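Local coordinates for cytolethal distending toxin protein C (Haemophilus ducreyi, PDB 1SR4) that forms one of the three subunits of the cytolethal distending toxin, a bacterial genotoxin, and as a ricin-like lectin subunit probably contributes to carbohydrate binding, at residues C[34-39]-C[69-74]; C[19-24]-C[42-47]; C[78-83]-C[90-95]. One frame throughout, in Å; residues are numbered along the deposited sequence.

Interaction 1 of 3, residues C[34-39]-C[69-74]; sequences DHYDSH and KVVGAA
His35 extends its ring with CG anti to the backbone N (chi1 -170°), whereas the next residue, Tyr36, sets CG beside its own N and anti to the carbonyl carbon (chi1 -65°); these different rotations set the His35 ring against Val70 and Ala73 and the Tyr36 hydroxyl against Val71. Segment 69-74 makes a type II beta turn from Val70 to Ala73, with Gly72 supplying the positive phi at the third position. The phenol of Tyr36 ends at the turn: its OH donates to Val71 O over 2.5 Å, coming from above the carbonyl plane and not along a lone pair. Behind the hydroxyl, Tyr36 CE2 lies 3.9 Å from Val70 CG1 as the two side chains slide past each other in opposite directions. The same methyl, held anti to its backbone N, serves His35 as well, with Val70 CG1 3.6 Å from His35 CB. Ala73 CB sits over one face of the imidazole, 4.0 Å from the ring centroid, in a CH-pi contact displaced toward the rim, while Tyr36 CE2 lies at the edge of that ring and His35 CD2 lies over one face of the Tyr36 ring. Lys69, extended as far as CE, bends at its last torsion so that NZ donates to Val70 O at 2.8 Å, nearly along the C=O axis, and to Ala73 O at 3.0 Å; the backbone bond from Ala73 N to Val70 O is weak. The same ammonium group also forms a salt bridge with Glu47. Two loops thus meet at the surface through one short phenol-to-carbonyl bond flanked by apolar contacts, and the lysine charge, by gripping two turn carbonyls, probably steadies the bend that presents Val71 O to the phenol and the Ala73 methyl to the imidazole.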
loop_
_atom_site.group_PDB
_atom_site.type_symbol
_atom_site.label_atom_id
_atom_site.label_comp_id
_atom_site.label_asym_id
_atom_site.label_seq_id
_atom_site.Cartn_x
_atom_site.Cartn_y
_atom_site.Cartn_z
ATOM N N ASP C 34 -11.772 10.399 23.911
ATOM C CA ASP C 34 -12.843 10.556 24.886
ATOM C C ASP C 34 -14.059 11.287 24.327
ATOM O O ASP C 34 -15.016 11.554 25.048
ATOM C CB ASP C 34 -12.283 11.326 26.086
ATOM C CG ASP C 34 -11.200 12.337 25.679
ATOM O OD1 ASP C 34 -10.106 11.915 25.217
ATOM O OD2 ASP C 34 -11.446 13.554 25.814
ATOM N N HIS C 35 -14.025 11.602 23.041
ATOM C CA HIS C 35 -15.123 12.328 22.428
ATOM C C HIS C 35 -16.353 11.458 22.216
ATOM O O HIS C 35 -17.470 11.963 22.087
ATOM C CB HIS C 35 -14.684 12.924 21.096
ATOM C CG HIS C 35 -15.673 13.886 20.517
ATOM N ND1 HIS C 35 -15.846 15.164 21.012
ATOM C CD2 HIS C 35 -16.556 13.755 19.499
ATOM C CE1 HIS C 35 -16.793 15.776 20.323
ATOM N NE2 HIS C 35 -17.241 14.943 19.399
ATOM N N TYR C 36 -16.157 10.149 22.166
ATOM C CA TYR C 36 -17.280 9.250 21.979
ATOM C C TYR C 36 -17.326 8.279 23.142
ATOM O O TYR C 36 -16.328 8.075 23.824
ATOM C CB TYR C 36 -17.126 8.480 20.664
ATOM C CG TYR C 36 -17.173 9.351 19.421
ATOM C CD1 TYR C 36 -18.388 9.712 18.847
ATOM C CD2 TYR C 36 -15.997 9.830 18.834
ATOM C CE1 TYR C 36 -18.440 10.529 17.717
ATOM C CE2 TYR C 36 -16.034 10.659 17.699
ATOM C CZ TYR C 36 -17.268 11.004 17.149
ATOM O OH TYR C 36 -17.329 11.852 16.063
ATOM N N ASP C 37 -18.493 7.692 23.380
ATOM C CA ASP C 37 -18.640 6.701 24.444
ATOM C C ASP C 37 -17.594 5.608 24.195
ATOM O O ASP C 37 -17.376 5.204 23.049
ATOM C CB ASP C 37 -20.044 6.097 24.391
ATOM C CG ASP C 37 -20.107 4.694 24.993
ATOM O OD1 ASP C 37 -20.747 3.807 24.375
ATOM O OD2 ASP C 37 -19.528 4.476 26.079
ATOM N N SER C 38 -16.954 5.132 25.259
ATOM C CA SER C 38 -15.934 4.094 25.142
ATOM C C SER C 38 -16.433 2.846 24.427
ATOM O O SER C 38 -15.638 2.066 23.915
ATOM C CB SER C 38 -15.441 3.679 26.524
ATOM O OG SER C 38 -16.450 2.936 27.190
ATOM N N HIS C 39 -17.746 2.641 24.398
ATOM C CA HIS C 39 -18.284 1.454 23.743
ATOM C C HIS C 39 -18.790 1.746 22.333
ATOM O O HIS C 39 -19.339 0.872 21.673
ATOM C CB HIS C 39 -19.383 0.820 24.612
ATOM C CG HIS C 39 -18.930 0.472 26.002
ATOM N ND1 HIS C 39 -17.753 -0.204 26.258
ATOM C CD2 HIS C 39 -19.491 0.715 27.214
ATOM C CE1 HIS C 39 -17.607 -0.359 27.564
ATOM N NE2 HIS C 39 -18.648 0.189 28.167
ATOM N N LYS C 69 -6.458 13.279 14.514
ATOM C CA LYS C 69 -7.669 14.048 14.787
ATOM C C LYS C 69 -8.930 13.227 15.013
ATOM O O LYS C 69 -9.172 12.219 14.348
ATOM C CB LYS C 69 -7.902 15.030 13.630
ATOM C CG LYS C 69 -9.139 15.914 13.756
ATOM C CD LYS C 69 -9.364 16.695 12.461
ATOM C CE LYS C 69 -10.725 17.405 12.447
ATOM N NZ LYS C 69 -11.843 16.441 12.681
ATOM N N VAL C 70 -9.735 13.688 15.959
ATOM C CA VAL C 70 -10.994 13.055 16.305
ATOM C C VAL C 70 -11.979 13.298 15.170
ATOM O O VAL C 70 -12.014 14.381 14.581
ATOM C CB VAL C 70 -11.591 13.666 17.608
ATOM C CG1 VAL C 70 -12.983 13.101 17.878
ATOM C CG2 VAL C 70 -10.665 13.367 18.793
ATOM N N VAL C 71 -12.776 12.293 14.859
ATOM C CA VAL C 71 -13.764 12.447 13.806
ATOM C C VAL C 71 -14.839 13.446 14.254
ATOM O O VAL C 71 -15.404 13.307 15.336
ATOM C CB VAL C 71 -14.457 11.103 13.499
ATOM C CG1 VAL C 71 -15.591 11.310 12.495
ATOM C CG2 VAL C 71 -13.427 10.100 12.947
ATOM N N GLY C 72 -15.107 14.449 13.426
ATOM C CA GLY C 72 -16.139 15.427 13.747
ATOM C C GLY C 72 -15.826 16.500 14.792
ATOM O O GLY C 72 -16.730 17.239 15.199
ATOM N N ALA C 73 -14.571 16.613 15.223
ATOM C CA ALA C 73 -14.216 17.627 16.217
ATOM C C ALA C 73 -12.797 18.150 16.018
ATOM O O ALA C 73 -11.925 17.452 15.486
ATOM C CB ALA C 73 -14.354 17.053 17.615
ATOM N N ALA C 74 -12.571 19.381 16.465
ATOM C CA ALA C 74 -11.271 20.006 16.353
ATOM C C ALA C 74 -10.393 19.577 17.530
ATOM O O ALA C 74 -9.753 20.413 18.178
ATOM C CB ALA C 74 -11.422 21.533 16.329
#

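Interaction 2 of 3, residues C[19-24]-C[42-47]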
loop_
_atom_site.group_PDB
_atom_site.type_symbol
_atom_site.label_atom_id
_atom_site.label_comp_id
_atom_site.label_asym_id
_atom_site.label_seq_id
_atom_site.Cartn_x
_atom_site.Cartn_y
_atom_site.Cartn_z
ATOM N N ARG C 19 -9.034 7.571 7.331
ATOM C CA ARG C 19 -9.482 7.133 8.643
ATOM C C ARG C 19 -8.615 5.943 9.077
ATOM O O ARG C 19 -8.339 5.064 8.271
ATOM C CB ARG C 19 -10.941 6.687 8.561
ATOM C CG ARG C 19 -11.594 6.435 9.903
ATOM C CD ARG C 19 -11.933 7.757 10.570
ATOM N NE ARG C 19 -12.941 8.490 9.806
ATOM C CZ ARG C 19 -14.248 8.264 9.885
ATOM N NH1 ARG C 19 -14.722 7.319 10.698
ATOM N NH2 ARG C 19 -15.089 8.992 9.157
ATOM N N ILE C 20 -8.190 5.913 10.339
ATOM C CA ILE C 20 -7.368 4.809 10.832
ATOM C C ILE C 20 -7.680 4.506 12.294
ATOM O O ILE C 20 -8.426 5.246 12.959
ATOM C CB ILE C 20 -5.858 5.180 10.839
ATOM C CG1 ILE C 20 -5.636 6.277 11.893
ATOM C CG2 ILE C 20 -5.399 5.668 9.453
ATOM C CD1 ILE C 20 -4.177 6.581 12.231
ATOM N N SER C 21 -7.120 3.400 12.776
ATOM C CA SER C 21 -7.166 3.084 14.189
ATOM C C SER C 21 -5.659 2.939 14.438
ATOM O O SER C 21 -4.933 2.434 13.582
ATOM C CB SER C 21 -7.907 1.786 14.510
ATOM O OG SER C 21 -9.282 2.048 14.785
ATOM N N LEU C 22 -5.194 3.431 15.578
ATOM C CA LEU C 22 -3.784 3.377 15.935
ATOM C C LEU C 22 -3.638 2.335 17.028
ATOM O O LEU C 22 -4.198 2.499 18.107
ATOM C CB LEU C 22 -3.351 4.754 16.446
ATOM C CG LEU C 22 -1.886 5.006 16.809
ATOM C CD1 LEU C 22 -0.976 4.725 15.617
ATOM C CD2 LEU C 22 -1.745 6.470 17.244
ATOM N N ARG C 23 -2.884 1.272 16.750
ATOM C CA ARG C 23 -2.709 0.191 17.707
ATOM C C ARG C 23 -1.256 -0.104 18.078
ATOM O O ARG C 23 -0.374 -0.103 17.231
ATOM C CB ARG C 23 -3.306 -1.120 17.159
ATOM C CG ARG C 23 -4.808 -1.131 16.911
ATOM C CD ARG C 23 -5.218 -2.460 16.301
ATOM N NE ARG C 23 -6.631 -2.527 15.947
ATOM C CZ ARG C 23 -7.567 -3.142 16.672
ATOM N NH1 ARG C 23 -7.244 -3.755 17.809
ATOM N NH2 ARG C 23 -8.833 -3.150 16.255
ATOM N N SER C 24 -1.025 -0.379 19.350
ATOM C CA SER C 24 0.309 -0.764 19.803
ATOM C C SER C 24 0.490 -2.181 19.268
ATOM O O SER C 24 -0.426 -2.996 19.383
ATOM C CB SER C 24 0.356 -0.824 21.331
ATOM O OG SER C 24 1.445 -1.629 21.760
ATOM N N LEU C 42 -16.534 4.732 17.140
ATOM C CA LEU C 42 -15.840 5.957 16.744
ATOM C C LEU C 42 -14.801 6.399 17.779
ATOM O O LEU C 42 -13.958 7.249 17.492
ATOM C CB LEU C 42 -16.835 7.104 16.472
ATOM C CG LEU C 42 -17.677 6.985 15.193
ATOM C CD1 LEU C 42 -18.534 8.244 15.053
ATOM C CD2 LEU C 42 -16.779 6.806 13.952
ATOM N N SER C 43 -14.860 5.826 18.979
ATOM C CA SER C 43 -13.892 6.166 20.005
ATOM C C SER C 43 -12.522 5.576 19.663
ATOM O O SER C 43 -11.526 5.911 20.307
ATOM C CB SER C 43 -14.346 5.650 21.372
ATOM O OG SER C 43 -14.403 4.239 21.393
ATOM N N THR C 44 -12.474 4.693 18.662
ATOM C CA THR C 44 -11.209 4.075 18.256
ATOM C C THR C 44 -10.699 4.622 16.924
ATOM O O THR C 44 -9.641 4.194 16.434
ATOM C CB THR C 44 -11.326 2.541 18.101
ATOM O OG1 THR C 44 -12.234 2.244 17.031
ATOM C CG2 THR C 44 -11.831 1.892 19.392
ATOM N N HIS C 45 -11.445 5.569 16.349
ATOM C CA HIS C 45 -11.088 6.175 15.061
ATOM C C HIS C 45 -10.370 7.514 15.176
ATOM O O HIS C 45 -10.650 8.310 16.079
ATOM C CB HIS C 45 -12.337 6.430 14.198
ATOM C CG HIS C 45 -13.021 5.191 13.712
ATOM N ND1 HIS C 45 -13.779 5.172 12.562
ATOM C CD2 HIS C 45 -13.089 3.941 14.229
ATOM C CE1 HIS C 45 -14.289 3.964 12.392
ATOM N NE2 HIS C 45 -13.887 3.198 13.389
ATOM N N TRP C 46 -9.466 7.748 14.227
ATOM C CA TRP C 46 -8.708 8.989 14.112
ATOM C C TRP C 46 -8.564 9.296 12.638
ATOM O O TRP C 46 -8.548 8.381 11.799
ATOM C CB TRP C 46 -7.294 8.853 14.676
ATOM C CG TRP C 46 -7.247 8.446 16.106
ATOM C CD1 TRP C 46 -7.123 7.181 16.597
ATOM C CD2 TRP C 46 -7.310 9.316 17.239
ATOM N NE1 TRP C 46 -7.101 7.212 17.974
ATOM C CE2 TRP C 46 -7.211 8.513 18.390
ATOM C CE3 TRP C 46 -7.433 10.701 17.389
ATOM C CZ2 TRP C 46 -7.237 9.048 19.684
ATOM C CZ3 TRP C 46 -7.453 11.232 18.661
ATOM C CH2 TRP C 46 -7.353 10.407 19.797
ATOM N N GLU C 47 -8.467 10.583 12.330
ATOM C CA GLU C 47 -8.234 11.034 10.970
ATOM C C GLU C 47 -6.755 11.384 10.971
ATOM O O GLU C 47 -6.270 12.083 11.872
ATOM C CB GLU C 47 -9.067 12.277 10.654
ATOM C CG GLU C 47 -10.565 12.000 10.726
ATOM C CD GLU C 47 -11.402 13.249 10.541
ATOM O OE1 GLU C 47 -10.876 14.361 10.778
ATOM O OE2 GLU C 47 -12.590 13.110 10.178
HETATM O O HOH W 1 -13.062 11.309 8.258
HETATM O O HOH W 2 -7.153 3.794 17.427
#
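Two neighbouring antiparallel strands of the beta-trefoil domain, 19-24 and 46-50, pair here just after a 3-10 segment delivers the chain into the second. Ile20 and Trp46 form the hydrogen-bonded pair: Ile20 N donates to Trp46 O at 2.9 Å, nearly along the C=O axis, and Trp46 N returns a bond to Ile20 O at 3.0 Å. On their face of the sheet, Ile20 CG1 packs 4.1 Å from Trp46 CB, and the indole NE1 is bound by Val31 O. Past the bridge, Ser21 OG donates to Thr44 O at 2.7 Å from above the carbonyl plane and accepts from Phe150 N; a water can also join Thr44 O to Leu22 N. Gln247 of the toxin's B subunit donates to Arg19 O. The Arg19 chain bends at chi2 (76°) and chi3 (65°), and a second water links its NH2 to Glu47 OE2, while Glu47 OE1 is held by the salt bridge to Lys69. His45 uses NE2 for Phe150 O, so ND1 is left as acceptor: Arg19 NH1 meets His45 ND1 at 3.0 Å, in the plane of both groups although these planes stand 51° apart.

Interaction 3 of 3, residues C[78-83]-C[90-95]; sequences AFLGKG and TDHTVF
The loop between strands 75-77 and 84-86 turns back through an inverse gamma turn centred on Phe79 and a type II' beta turn from Leu80 to Gly83, and its first residue, Ala78, comes within 5.2 Å, CA to CA, of Thr93 at the end of the short helix 90-93. Ala78 points its methyl at the helix end, with CB 3.3 Å from His92 O. That carbonyl is also reached by water: one molecule accepts from Phe79 N and donates to His92 O, both at 2.7 Å, so the loop backbone is tied to the helix through solvent. Leu80 and His92 cross at about a right angle. Each has CG anti to its carbonyl carbon, and the Leu80 CD1 branch comes down over one face of the imidazole, 3.6 Å from His92 CG, a CH-pi contact offset toward the ring's rim; the bridging water lies at the imidazole edge. On another side of the contact, Phe79 turns the edge of its ring to Phe95, CE2 standing 4.0 Å from Phe95 CE1 as the side chains cross obliquely. Phe77 and Ile116 join these two phenylalanines in an apolar cluster, Phe77 meeting Phe79 edge-to-face. The Thr93 methyl CG2 touches Ala78 CB, while its hydroxyl is bonded to Gln67 and to Asp89 O. The side-chain contacts are thus made by methyl and aromatic groups, with a methyl also against a backbone carbonyl, and the polar link rests on a single water that satisfies a loop N-H and a carbonyl near the helix terminus together.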
loop_
_atom_site.group_PDB
_atom_site.type_symbol
_atom_site.label_atom_id
_atom_site.label_comp_id
_atom_site.label_asym_id
_atom_site.label_seq_id
_atom_site.Cartn_x
_atom_site.Cartn_y
_atom_site.Cartn_z
ATOM N N ALA C 78 -3.345 13.622 22.390
ATOM C CA ALA C 78 -2.292 14.294 23.155
ATOM C C ALA C 78 -2.137 13.658 24.540
ATOM O O ALA C 78 -3.049 12.988 25.021
ATOM C CB ALA C 78 -2.616 15.791 23.293
ATOM N N PHE C 79 -0.975 13.835 25.162
ATOM C CA PHE C 79 -0.742 13.315 26.512
ATOM C C PHE C 79 -1.218 14.399 27.488
ATOM O O PHE C 79 -0.455 14.926 28.293
ATOM C CB PHE C 79 0.747 13.022 26.727
ATOM C CG PHE C 79 1.229 11.785 26.010
ATOM C CD1 PHE C 79 1.206 10.542 26.645
ATOM C CD2 PHE C 79 1.640 11.856 24.680
ATOM C CE1 PHE C 79 1.580 9.379 25.963
ATOM C CE2 PHE C 79 2.015 10.708 23.982
ATOM C CZ PHE C 79 1.985 9.463 24.623
ATOM N N LEU C 80 -2.489 14.745 27.378
ATOM C CA LEU C 80 -3.101 15.758 28.222
ATOM C C LEU C 80 -4.536 15.348 28.499
ATOM O O LEU C 80 -5.154 14.626 27.699
ATOM C CB LEU C 80 -3.129 17.112 27.514
ATOM C CG LEU C 80 -1.881 17.969 27.385
ATOM C CD1 LEU C 80 -2.217 19.154 26.509
ATOM C CD2 LEU C 80 -1.397 18.423 28.770
ATOM N N GLY C 81 -5.064 15.826 29.624
ATOM C CA GLY C 81 -6.430 15.527 30.001
ATOM C C GLY C 81 -6.793 14.071 29.847
ATOM O O GLY C 81 -6.123 13.204 30.390
ATOM N N LYS C 82 -7.846 13.793 29.088
ATOM C CA LYS C 82 -8.273 12.425 28.898
ATOM C C LYS C 82 -7.773 11.796 27.600
ATOM O O LYS C 82 -8.325 10.790 27.157
ATOM C CB LYS C 82 -9.802 12.344 28.948
ATOM C CG LYS C 82 -10.414 12.969 30.193
ATOM C CD LYS C 82 -9.881 12.321 31.463
ATOM C CE LYS C 82 -10.271 10.848 31.537
ATOM N NZ LYS C 82 -9.613 10.159 32.689
ATOM N N GLY C 83 -6.744 12.384 26.987
ATOM C CA GLY C 83 -6.218 11.806 25.761
ATOM C C GLY C 83 -6.251 12.681 24.519
ATOM O O GLY C 83 -5.724 12.284 23.483
ATOM N N THR C 90 -0.172 22.719 18.979
ATOM C CA THR C 90 0.770 21.882 18.257
ATOM C C THR C 90 1.880 21.239 19.086
ATOM O O THR C 90 2.299 20.119 18.776
ATOM C CB THR C 90 1.372 22.657 17.054
ATOM O OG1 THR C 90 2.085 23.811 17.515
ATOM C CG2 THR C 90 0.266 23.111 16.125
ATOM N N ASP C 91 2.348 21.920 20.139
ATOM C CA ASP C 91 3.402 21.356 20.989
ATOM C C ASP C 91 2.966 20.021 21.599
ATOM O O ASP C 91 3.798 19.158 21.881
ATOM C CB ASP C 91 3.763 22.310 22.128
ATOM C CG ASP C 91 4.672 23.450 21.689
ATOM O OD1 ASP C 91 4.972 23.581 20.478
ATOM O OD2 ASP C 91 5.088 24.222 22.582
ATOM N N HIS C 92 1.668 19.850 21.824
ATOM C CA HIS C 92 1.178 18.602 22.408
ATOM C C HIS C 92 0.459 17.691 21.435
ATOM O O HIS C 92 0.162 16.555 21.775
ATOM C CB HIS C 92 0.223 18.891 23.562
ATOM C CG HIS C 92 0.876 19.568 24.728
ATOM N ND1 HIS C 92 1.711 18.903 25.602
ATOM C CD2 HIS C 92 0.854 20.859 25.133
ATOM C CE1 HIS C 92 2.179 19.760 26.494
ATOM N NE2 HIS C 92 1.677 20.953 26.230
ATOM N N THR C 93 0.184 18.167 20.228
ATOM C CA THR C 93 -0.579 17.351 19.290
ATOM C C THR C 93 0.137 16.906 18.037
ATOM O O THR C 93 -0.366 16.029 17.329
ATOM C CB THR C 93 -1.857 18.081 18.855
ATOM O OG1 THR C 93 -1.506 19.290 18.178
ATOM C CG2 THR C 93 -2.702 18.436 20.082
ATOM N N VAL C 94 1.296 17.495 17.750
ATOM C CA VAL C 94 2.022 17.111 16.549
ATOM C C VAL C 94 2.994 15.979 16.853
ATOM O O VAL C 94 3.865 16.092 17.726
ATOM C CB VAL C 94 2.774 18.297 15.936
ATOM C CG1 VAL C 94 3.605 17.833 14.722
ATOM C CG2 VAL C 94 1.759 19.373 15.494
ATOM N N PHE C 95 2.816 14.874 16.141
ATOM C CA PHE C 95 3.673 13.715 16.331
ATOM C C PHE C 95 4.453 13.431 15.061
ATOM O O PHE C 95 4.236 14.075 14.038
ATOM C CB PHE C 95 2.848 12.524 16.824
ATOM C CG PHE C 95 2.386 12.699 18.241
ATOM C CD1 PHE C 95 3.223 12.359 19.311
ATOM C CD2 PHE C 95 1.175 13.326 18.515
ATOM C CE1 PHE C 95 2.866 12.650 20.628
ATOM C CE2 PHE C 95 0.805 13.625 19.835
ATOM C CZ PHE C 95 1.661 13.284 20.895
HETATM O O HOH W 3 0.962 15.412 24.030
#

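Interactions 1 and 2 alternate along the chain and lie about 10 Å apart between centres: the excursion from strand 19-24 to strand 46-50 carries segment 34-39, so interaction 2 closes the base of the loop that interaction 1 fastens to the turn after strand 64-69. Their most direct tie is the salt bridge from Lys69 NZ to Glu47 OE1 at 3.0 Å, reinforced by Tyr36 CE1 packing 3.5 Å from Leu42 CD1. Interaction 3 follows later in sequence, its centre about 14 Å from that of interaction 1, and meets it where Asp34 approaches the turn at Lys82 and Gly83. Between interactions 2 and 3, the nearest atoms are about 4 Å apart, without touching.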